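Long-range contacts in replicase polyprotein 1a (Avian infectious bronchitis virus, PDB 3LD1), which is of unknown precise function but, as a coronavirus non-structural protein 2, probably takes part in viral replication in the host cell: residues A[118-123]-A[145-149]; A[94-98]-A[125-130]; A[334-338]-A[350-355]. The protein carries 3 engineered substitutions. All blocks are in the same frame, centred on the assembly; numbering follows the deposited sequence.

Overall arrangement
Contacts 1 and 2 belong to the same helical region in the first half of the chain. Their centres lie about 12 Å apart. Their segments alternate along the sequence: 94-98, 118-123, 125-130, 145-149. Helices 112-121, 128-134 and 140-162 follow one another, and L134 of helix 128-134 touches side chains of both contacts. The two contacts therefore join neighbouring helices of one region. Contact 3 comes later in the chain, in a beta hairpin of the C-terminal mixed beta sheet. Its centre is about 58 Å from that of contact 1 and about 65 Å from that of contact 2, across the centre of the chain. The molecule is elongated, with helical packing and sheet pairing held far apart.

Contact 1 (A[118-123]-A[145-149]); sequences RALTLD and MAMRR. Engineered in segment 118-123: L120 (natural residue Gln).
Helix 112-121 packs against helix 140-162, with A119 and A146 nearest, CA to CA 5.4 Å. R118, A119 and L120 are helical, and the chain passes into a 3-10 turn at 122-123. The small A119 lets the helices come close: its CB rests against M145 O (3.6 Å) and R148 CB (3.9 Å). M145 (t, m, m) fills the hollow between R118, A119 and L122, SD 3.7 Å from R118 CG and 4.0 Å from A119 CB, CE 4.2 Å from L122 CD1. L122 (t, p) points toward the second helix, CD2 4.2 Å from A146 CB. This is helix-helix packing within this helical region, with helix 128-134 covering L122 and A146. R149 (chi1 m, chi2 t) starts sideways and extends along 119-123. Its guanidinium meets them edge-on: NE donates to A119 O at 2.9 Å, and NH2 forms a salt bridge with D123 OD1 at 2.5 Å. The CA-to-CB bond of the engineered L120 (naturally Gln) points away. The R148 guanidinium turns to D116.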
loop_
_atom_site.group_PDB
_atom_site.type_symbol
_atom_site.label_atom_id
_atom_site.label_comp_id
_atom_site.label_asym_id
_atom_site.label_seq_id
_atom_site.Cartn_x
_atom_site.Cartn_y
_atom_site.Cartn_z
ATOM N N ARG A 118 -10.115 -22.484 1.684
ATOM C CA ARG A 118 -9.400 -22.648 2.914
ATOM C C ARG A 118 -9.092 -21.268 3.489
ATOM O O ARG A 118 -9.203 -21.119 4.709
ATOM C CB ARG A 118 -8.102 -23.417 2.699
ATOM C CG ARG A 118 -7.195 -23.378 3.949
ATOM C CD ARG A 118 -7.707 -24.325 5.020
ATOM N NE ARG A 118 -8.916 -23.760 5.626
ATOM C CZ ARG A 118 -9.588 -24.331 6.626
ATOM N NH1 ARG A 118 -10.671 -23.766 7.118
ATOM N NH2 ARG A 118 -9.166 -25.484 7.123
ATOM N N ALA A 119 -8.726 -20.286 2.625
ATOM C CA ALA A 119 -8.393 -18.904 3.066
ATOM C C ALA A 119 -9.541 -18.213 3.768
ATOM O O ALA A 119 -9.354 -17.451 4.690
ATOM C CB ALA A 119 -8.017 -18.043 1.910
ATOM N N LEU A 120 -10.743 -18.386 3.221
ATOM C CA LEU A 120 -11.819 -17.476 3.531
ATOM C C LEU A 120 -12.322 -17.897 4.905
ATOM O O LEU A 120 -12.761 -17.104 5.721
ATOM C CB LEU A 120 -12.900 -17.683 2.471
ATOM C CG LEU A 120 -14.327 -17.176 2.782
ATOM C CD1 LEU A 120 -14.295 -15.605 2.836
ATOM C CD2 LEU A 120 -15.335 -17.727 1.786
ATOM N N THR A 121 -12.174 -19.180 5.134
ATOM C CA THR A 121 -12.672 -19.920 6.277
ATOM C C THR A 121 -11.655 -20.034 7.429
ATOM O O THR A 121 -11.961 -20.417 8.559
ATOM C CB THR A 121 -12.959 -21.286 5.675
ATOM O OG1 THR A 121 -14.364 -21.342 5.418
ATOM C CG2 THR A 121 -12.527 -22.382 6.509
ATOM N N LEU A 122 -10.430 -19.705 7.115
ATOM C CA LEU A 122 -9.325 -19.773 8.010
ATOM C C LEU A 122 -9.531 -19.342 9.490
ATOM O O LEU A 122 -9.034 -19.975 10.425
ATOM C CB LEU A 122 -8.196 -18.992 7.362
ATOM C CG LEU A 122 -6.870 -19.341 7.942
ATOM C CD1 LEU A 122 -6.616 -20.745 7.555
ATOM C CD2 LEU A 122 -5.802 -18.402 7.398
ATOM N N ASP A 123 -10.257 -18.274 9.710
ATOM C CA ASP A 123 -10.489 -17.825 11.104
ATOM C C ASP A 123 -11.394 -18.826 11.936
ATOM O O ASP A 123 -11.477 -18.738 13.153
ATOM C CB ASP A 123 -11.117 -16.417 11.078
ATOM C CG ASP A 123 -12.355 -16.383 10.245
ATOM O OD1 ASP A 123 -12.335 -16.940 9.127
ATOM O OD2 ASP A 123 -13.372 -15.880 10.723
ATOM N N MET A 145 -1.607 -18.965 0.458
ATOM C CA MET A 145 -3.030 -19.252 0.717
ATOM C C MET A 145 -3.544 -18.231 1.689
ATOM O O MET A 145 -4.525 -17.575 1.413
ATOM C CB MET A 145 -3.195 -20.702 1.294
ATOM C CG MET A 145 -4.666 -21.140 1.735
ATOM S SD MET A 145 -5.056 -20.385 3.316
ATOM C CE MET A 145 -3.905 -21.152 4.410
ATOM N N ALA A 146 -2.871 -18.073 2.838
ATOM C CA ALA A 146 -3.334 -17.087 3.890
ATOM C C ALA A 146 -3.417 -15.640 3.436
ATOM O O ALA A 146 -4.327 -14.898 3.875
ATOM C CB ALA A 146 -2.431 -17.180 5.216
ATOM N N MET A 147 -2.433 -15.215 2.642
ATOM C CA MET A 147 -2.438 -13.863 2.126
ATOM C C MET A 147 -3.659 -13.563 1.278
ATOM O O MET A 147 -4.026 -12.399 1.114
ATOM C CB MET A 147 -1.171 -13.533 1.344
ATOM C CG MET A 147 0.086 -13.358 2.193
ATOM S SD MET A 147 1.511 -12.857 1.180
ATOM C CE MET A 147 2.330 -14.357 0.778
ATOM N N ARG A 148 -4.305 -14.605 0.757
ATOM C CA ARG A 148 -5.437 -14.355 -0.072
ATOM C C ARG A 148 -6.403 -13.441 0.649
ATOM O O ARG A 148 -7.136 -12.765 -0.002
ATOM C CB ARG A 148 -6.092 -15.675 -0.594
ATOM C CG ARG A 148 -5.142 -16.394 -1.562
ATOM C CD ARG A 148 -5.623 -17.778 -1.953
ATOM N NE ARG A 148 -6.077 -17.748 -3.329
ATOM C CZ ARG A 148 -5.280 -17.959 -4.351
ATOM N NH1 ARG A 148 -4.008 -18.285 -4.134
ATOM N NH2 ARG A 148 -5.764 -17.883 -5.561
ATOM N N ARG A 149 -6.370 -13.396 1.985
ATOM C CA ARG A 149 -7.428 -12.707 2.757
ATOM C C ARG A 149 -7.215 -11.236 2.732
ATOM O O ARG A 149 -8.146 -10.467 3.019
ATOM C CB ARG A 149 -7.429 -13.071 4.242
ATOM C CG ARG A 149 -7.619 -14.503 4.620
ATOM C CD ARG A 149 -7.670 -14.591 6.206
ATOM N NE ARG A 149 -8.866 -15.341 6.574
ATOM C CZ ARG A 149 -9.879 -14.907 7.325
ATOM N NH1 ARG A 149 -9.873 -13.722 7.930
ATOM N NH2 ARG A 149 -10.902 -15.721 7.523
#

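Contact 2 (A[94-98]-A[125-130]); sequences FARKY and IFDPTE
Segment 94-98 is a turn of helix 93-103. Segment 125-130 is a loop, 125-127, that runs into the first turn of helix 128-134. F126 and D127 are extended (phi/psi -118/145 and -88/178). The nearest CA pairs are F94 with E130 (7.2 Å) and K97 with I125 (8.1 Å).

The charged interaction centres on K97 (m, t, m, t), which points toward the second segment. Its NZ makes a salt bridge with E130 (m, t), 2.6 Å to OE1, with a weak bond of 2.9 Å to OE2. A further weak hydrogen bond runs from K97 NZ to I125 O at 3.3 Å.

The aromatic interactions lie beside it. F94 (chi1 t) and F126 (chi1 m) meet rim to rim, with ring planes at 83°, centroids 6.0 Å apart and CE1 of F94 3.5 Å from CE2 of F126. E130 CG lies over the F94 face, 3.7 Å from the ring centroid, in a CH-pi contact. F126 CE2 also lies 3.9 Å from K97 CB. L134 touches both phenylalanines.

The capping bonds lie within 125-130. E130 N donates to D127 OD1 (chi1 p) at 3.0 Å, T129 N gives D127 OD1 a weaker bond at 3.1 Å, and D127 N donates to E130 OE1 at 3.1 Å. E130 OE1 takes both the D127 N bond and the K97 NZ bridge. D127 and E130 form a capping box, with D127 as the N-cap of helix 128-134.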
loop_
_atom_site.group_PDB
_atom_site.type_symbol
_atom_site.label_atom_id
_atom_site.label_comp_id
_atom_site.label_asym_id
_atom_site.label_seq_id
_atom_site.Cartn_x
_atom_site.Cartn_y
_atom_site.Cartn_z
ATOM N N PHE A 94 -0.486 -23.314 18.916
ATOM C CA PHE A 94 -0.334 -22.814 17.560
ATOM C C PHE A 94 0.494 -23.745 16.597
ATOM O O PHE A 94 -0.029 -24.186 15.535
ATOM C CB PHE A 94 0.222 -21.398 17.621
ATOM C CG PHE A 94 0.337 -20.710 16.276
ATOM C CD1 PHE A 94 -0.632 -20.891 15.258
ATOM C CD2 PHE A 94 1.387 -19.831 16.023
ATOM C CE1 PHE A 94 -0.531 -20.181 13.979
ATOM C CE2 PHE A 94 1.499 -19.164 14.747
ATOM C CZ PHE A 94 0.540 -19.351 13.741
ATOM N N ALA A 95 1.751 -24.019 16.918
ATOM C CA ALA A 95 2.502 -24.979 16.116
ATOM C C ALA A 95 1.640 -26.210 15.809
ATOM O O ALA A 95 1.527 -26.600 14.673
ATOM C CB ALA A 95 3.823 -25.415 16.804
ATOM N N ARG A 96 0.971 -26.792 16.795
ATOM C CA ARG A 96 0.203 -28.005 16.477
ATOM C C ARG A 96 -0.895 -27.811 15.477
ATOM O O ARG A 96 -1.051 -28.685 14.628
ATOM C CB ARG A 96 -0.290 -28.774 17.697
ATOM C CG ARG A 96 0.893 -29.174 18.616
ATOM C CD ARG A 96 0.376 -30.080 19.710
ATOM N NE ARG A 96 1.400 -31.046 20.026
ATOM C CZ ARG A 96 1.340 -31.874 21.051
ATOM N NH1 ARG A 96 0.302 -31.830 21.868
ATOM N NH2 ARG A 96 2.324 -32.722 21.259
ATOM N N LYS A 97 -1.612 -26.692 15.528
ATOM C CA LYS A 97 -2.597 -26.432 14.498
ATOM C C LYS A 97 -1.892 -26.288 13.133
ATOM O O LYS A 97 -2.372 -26.787 12.085
ATOM C CB LYS A 97 -3.392 -25.201 14.847
ATOM C CG LYS A 97 -4.027 -25.356 16.206
ATOM C CD LYS A 97 -5.163 -24.305 16.508
ATOM C CE LYS A 97 -4.619 -22.858 16.496
ATOM N NZ LYS A 97 -5.468 -21.666 17.080
ATOM N N TYR A 98 -0.702 -25.698 13.160
ATOM C CA TYR A 98 0.011 -25.530 11.962
ATOM C C TYR A 98 0.407 -26.853 11.393
ATOM O O TYR A 98 0.429 -26.991 10.122
ATOM C CB TYR A 98 1.220 -24.610 12.165
ATOM C CG TYR A 98 2.259 -24.565 11.033
ATOM C CD1 TYR A 98 2.043 -23.787 9.860
ATOM C CD2 TYR A 98 3.500 -25.262 11.152
ATOM C CE1 TYR A 98 3.047 -23.711 8.817
ATOM C CE2 TYR A 98 4.500 -25.192 10.111
ATOM C CZ TYR A 98 4.267 -24.411 8.964
ATOM O OH TYR A 98 5.228 -24.347 7.945
ATOM N N ILE A 125 -10.444 -21.615 12.406
ATOM C CA ILE A 125 -9.518 -22.410 13.220
ATOM C C ILE A 125 -8.434 -21.542 13.876
ATOM O O ILE A 125 -7.925 -21.913 14.915
ATOM C CB ILE A 125 -8.933 -23.613 12.403
ATOM C CG1 ILE A 125 -10.032 -24.625 12.006
ATOM C CG2 ILE A 125 -7.713 -24.281 13.100
ATOM C CD1 ILE A 125 -10.530 -25.583 13.144
ATOM N N PHE A 126 -8.129 -20.376 13.302
ATOM C CA PHE A 126 -7.133 -19.447 13.830
ATOM C C PHE A 126 -7.642 -18.090 14.238
ATOM O O PHE A 126 -8.538 -17.520 13.618
ATOM C CB PHE A 126 -6.094 -19.232 12.775
ATOM C CG PHE A 126 -5.310 -20.475 12.435
ATOM C CD1 PHE A 126 -5.757 -21.369 11.433
ATOM C CD2 PHE A 126 -4.098 -20.750 13.078
ATOM C CE1 PHE A 126 -4.982 -22.555 11.068
ATOM C CE2 PHE A 126 -3.341 -21.926 12.744
ATOM C CZ PHE A 126 -3.792 -22.836 11.747
ATOM N N ASP A 127 -7.048 -17.539 15.286
ATOM C CA ASP A 127 -7.422 -16.183 15.699
ATOM C C ASP A 127 -6.579 -15.166 14.943
ATOM O O ASP A 127 -5.671 -15.576 14.171
ATOM C CB ASP A 127 -7.211 -15.983 17.200
ATOM C CG ASP A 127 -5.778 -16.240 17.635
ATOM O OD1 ASP A 127 -4.784 -15.662 17.101
ATOM O OD2 ASP A 127 -5.644 -17.046 18.564
ATOM N N PRO A 128 -6.841 -13.848 15.185
ATOM C CA PRO A 128 -6.279 -12.806 14.317
ATOM C C PRO A 128 -4.784 -12.794 14.305
ATOM O O PRO A 128 -4.166 -12.603 13.276
ATOM C CB PRO A 128 -6.886 -11.530 14.870
ATOM C CG PRO A 128 -8.220 -12.035 15.383
ATOM C CD PRO A 128 -7.769 -13.248 16.153
ATOM N N THR A 129 -4.196 -13.126 15.413
ATOM C CA THR A 129 -2.753 -13.109 15.550
ATOM C C THR A 129 -2.114 -14.323 14.830
ATOM O O THR A 129 -1.003 -14.261 14.204
ATOM C CB THR A 129 -2.500 -13.117 17.092
ATOM O OG1 THR A 129 -2.884 -11.837 17.616
ATOM C CG2 THR A 129 -1.057 -13.482 17.525
ATOM N N GLU A 130 -2.796 -15.447 14.918
ATOM C CA GLU A 130 -2.184 -16.597 14.375
ATOM C C GLU A 130 -2.282 -16.476 12.841
ATOM O O GLU A 130 -1.350 -16.838 12.142
ATOM C CB GLU A 130 -2.861 -17.851 14.902
ATOM C CG GLU A 130 -2.509 -18.269 16.342
ATOM C CD GLU A 130 -3.510 -19.300 16.863
ATOM O OE1 GLU A 130 -4.725 -19.235 16.487
ATOM O OE2 GLU A 130 -3.090 -20.188 17.643
#

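Contact 3 (A[334-338]-A[350-355]); sequences DRFYA and VHCCER
The apolar centre is made by F336, A338 and C353, whose side chains share one face of the sheet. A338 CB lies 3.5 Å from C353 SG, and F336 CB (chi1 m) lies 3.8 Å from C353 CB. At the Y337-C352 pair the side chains diverge; Y337 (chi1 m) packs CB on V350 CG1 at 3.8 Å. C352 SG lies 5.5 Å from the Y337 ring centroid, oblique to it, as a sulfur-aromatic contact.

The backbones are extended. The axes of segments 335-338 and 351-355 approach to 4.5 Å, with N-to-C directions at 129°, so the antiparallel strands splay. A338 and H351 form a hydrogen-bonded pair: A338 N to H351 O and H351 N to A338 O, both 2.9 Å. Y337 and C352 are a non-hydrogen-bonded pair, CA to CA 4.7 Å. C353 N donates to F336 O at 3.0 Å.

Outward, the R355 guanidinium has F336 CE1 over one face, 3.6 Å from NH2. Water 1 links R335 NH2 (2.9 Å) to C353 O (3.1 Å). F336 N and C353 O stand 4.3 Å apart with no direct bond, and water 2 spans the gap, an unusually short 2.4 Å from F336 N and 2.6 Å from C353 O. The segments belong to the beta hairpin of strands 335-342 and 345-355. Direct backbone bonding near the turn thus gives way at the open end to water and arginine.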
loop_
_atom_site.group_PDB
_atom_site.type_symbol
_atom_site.label_atom_id
_atom_site.label_comp_id
_atom_site.label_asym_id
_atom_site.label_seq_id
_atom_site.Cartn_x
_atom_site.Cartn_y
_atom_site.Cartn_z
ATOM N N ASP A 334 5.914 42.991 -12.894
ATOM C CA ASP A 334 4.986 43.812 -13.713
ATOM C C ASP A 334 3.939 42.935 -14.341
ATOM O O ASP A 334 2.997 43.471 -14.944
ATOM C CB ASP A 334 5.670 44.648 -14.812
ATOM C CG ASP A 334 7.159 44.974 -14.508
ATOM O OD1 ASP A 334 7.978 44.755 -15.451
ATOM O OD2 ASP A 334 7.517 45.429 -13.369
ATOM N N ARG A 335 4.105 41.614 -14.174
ATOM C CA ARG A 335 3.331 40.573 -14.854
ATOM C C ARG A 335 2.208 39.957 -14.009
ATOM O O ARG A 335 2.286 39.893 -12.789
ATOM C CB ARG A 335 4.252 39.420 -15.217
ATOM C CG ARG A 335 5.548 39.844 -15.819
ATOM C CD ARG A 335 5.389 39.912 -17.272
ATOM N NE ARG A 335 4.908 38.607 -17.677
ATOM C CZ ARG A 335 5.665 37.528 -17.852
ATOM N NH1 ARG A 335 6.991 37.587 -17.702
ATOM N NH2 ARG A 335 5.086 36.391 -18.201
ATOM N N PHE A 336 1.207 39.409 -14.695
ATOM C CA PHE A 336 0.107 38.752 -14.034
ATOM C C PHE A 336 0.027 37.294 -14.295
ATOM O O PHE A 336 0.429 36.788 -15.342
ATOM C CB PHE A 336 -1.193 39.362 -14.456
ATOM C CG PHE A 336 -1.472 40.682 -13.832
ATOM C CD1 PHE A 336 -1.167 41.874 -14.518
ATOM C CD2 PHE A 336 -2.028 40.757 -12.562
ATOM C CE1 PHE A 336 -1.428 43.153 -13.941
ATOM C CE2 PHE A 336 -2.288 42.040 -11.936
ATOM C CZ PHE A 336 -1.996 43.245 -12.633
ATOM N N TYR A 337 -0.564 36.615 -13.327
ATOM C CA TYR A 337 -0.804 35.206 -13.479
ATOM C C TYR A 337 -2.150 34.687 -12.942
ATOM O O TYR A 337 -2.814 35.329 -12.124
ATOM C CB TYR A 337 0.327 34.459 -12.860
ATOM C CG TYR A 337 1.638 34.896 -13.369
ATOM C CD1 TYR A 337 2.327 35.944 -12.741
ATOM C CD2 TYR A 337 2.249 34.240 -14.451
ATOM C CE1 TYR A 337 3.590 36.327 -13.166
ATOM C CE2 TYR A 337 3.500 34.620 -14.878
ATOM C CZ TYR A 337 4.161 35.661 -14.215
ATOM O OH TYR A 337 5.406 36.078 -14.615
ATOM N N ALA A 338 -2.541 33.521 -13.446
ATOM C CA ALA A 338 -3.763 32.906 -12.966
ATOM C C ALA A 338 -3.498 31.484 -12.492
ATOM O O ALA A 338 -2.558 30.788 -12.997
ATOM C CB ALA A 338 -4.814 32.893 -14.050
ATOM N N VAL A 350 0.068 27.160 -12.761
ATOM C CA VAL A 350 0.117 28.559 -13.049
ATOM C C VAL A 350 0.096 28.841 -14.555
ATOM O O VAL A 350 0.903 28.307 -15.279
ATOM C CB VAL A 350 1.330 29.231 -12.370
ATOM C CG1 VAL A 350 1.282 30.753 -12.634
ATOM C CG2 VAL A 350 1.310 29.012 -10.880
ATOM N N HIS A 351 -0.849 29.676 -15.008
ATOM C CA HIS A 351 -0.851 30.180 -16.386
ATOM C C HIS A 351 -0.558 31.702 -16.490
ATOM O O HIS A 351 -0.906 32.474 -15.599
ATOM C CB HIS A 351 -2.172 29.817 -17.063
ATOM C CG HIS A 351 -2.370 28.334 -17.283
ATOM N ND1 HIS A 351 -2.416 27.426 -16.249
ATOM C CD2 HIS A 351 -2.555 27.608 -18.423
ATOM C CE1 HIS A 351 -2.601 26.204 -16.741
ATOM N NE2 HIS A 351 -2.658 26.280 -18.060
ATOM N N CYS A 352 0.058 32.146 -17.588
ATOM C CA CYS A 352 0.297 33.559 -17.787
ATOM C C CYS A 352 -0.963 34.278 -18.145
ATOM O O CYS A 352 -1.848 33.708 -18.825
ATOM C CB CYS A 352 1.244 33.776 -18.933
ATOM S SG CYS A 352 2.792 32.938 -18.744
ATOM N N CYS A 353 -0.991 35.549 -17.723
ATOM C CA CYS A 353 -2.025 36.529 -18.115
ATOM C C CYS A 353 -1.496 37.856 -18.773
ATOM O O CYS A 353 -0.347 38.281 -18.551
ATOM C CB CYS A 353 -2.860 36.894 -16.858
ATOM S SG CYS A 353 -3.966 35.529 -16.226
ATOM N N GLU A 354 -2.359 38.526 -19.540
ATOM C CA GLU A 354 -2.068 39.865 -20.092
ATOM C C GLU A 354 -3.125 40.745 -19.570
ATOM O O GLU A 354 -4.296 40.329 -19.517
ATOM C CB GLU A 354 -2.376 39.873 -21.557
ATOM C CG GLU A 354 -1.314 40.290 -22.466
ATOM C CD GLU A 354 -1.579 39.607 -23.778
ATOM O OE1 GLU A 354 -0.695 38.876 -24.285
ATOM O OE2 GLU A 354 -2.733 39.731 -24.248
ATOM N N ARG A 355 -2.766 41.981 -19.258
ATOM C CA ARG A 355 -3.794 42.982 -19.017
ATOM C C ARG A 355 -4.476 43.299 -20.363
ATOM O O ARG A 355 -3.808 43.331 -21.406
ATOM C CB ARG A 355 -3.195 44.217 -18.361
ATOM C CG ARG A 355 -4.165 44.925 -17.404
ATOM C CD ARG A 355 -3.487 46.159 -16.831
ATOM N NE ARG A 355 -2.058 45.866 -16.661
ATOM C CZ ARG A 355 -1.284 46.366 -15.700
ATOM N NH1 ARG A 355 -1.794 47.219 -14.809
ATOM N NH2 ARG A 355 0.003 46.005 -15.648
HETATM O O HOH W 1 2.179 36.669 -17.951
HETATM O O HOH W 2 0.794 39.999 -17.019
#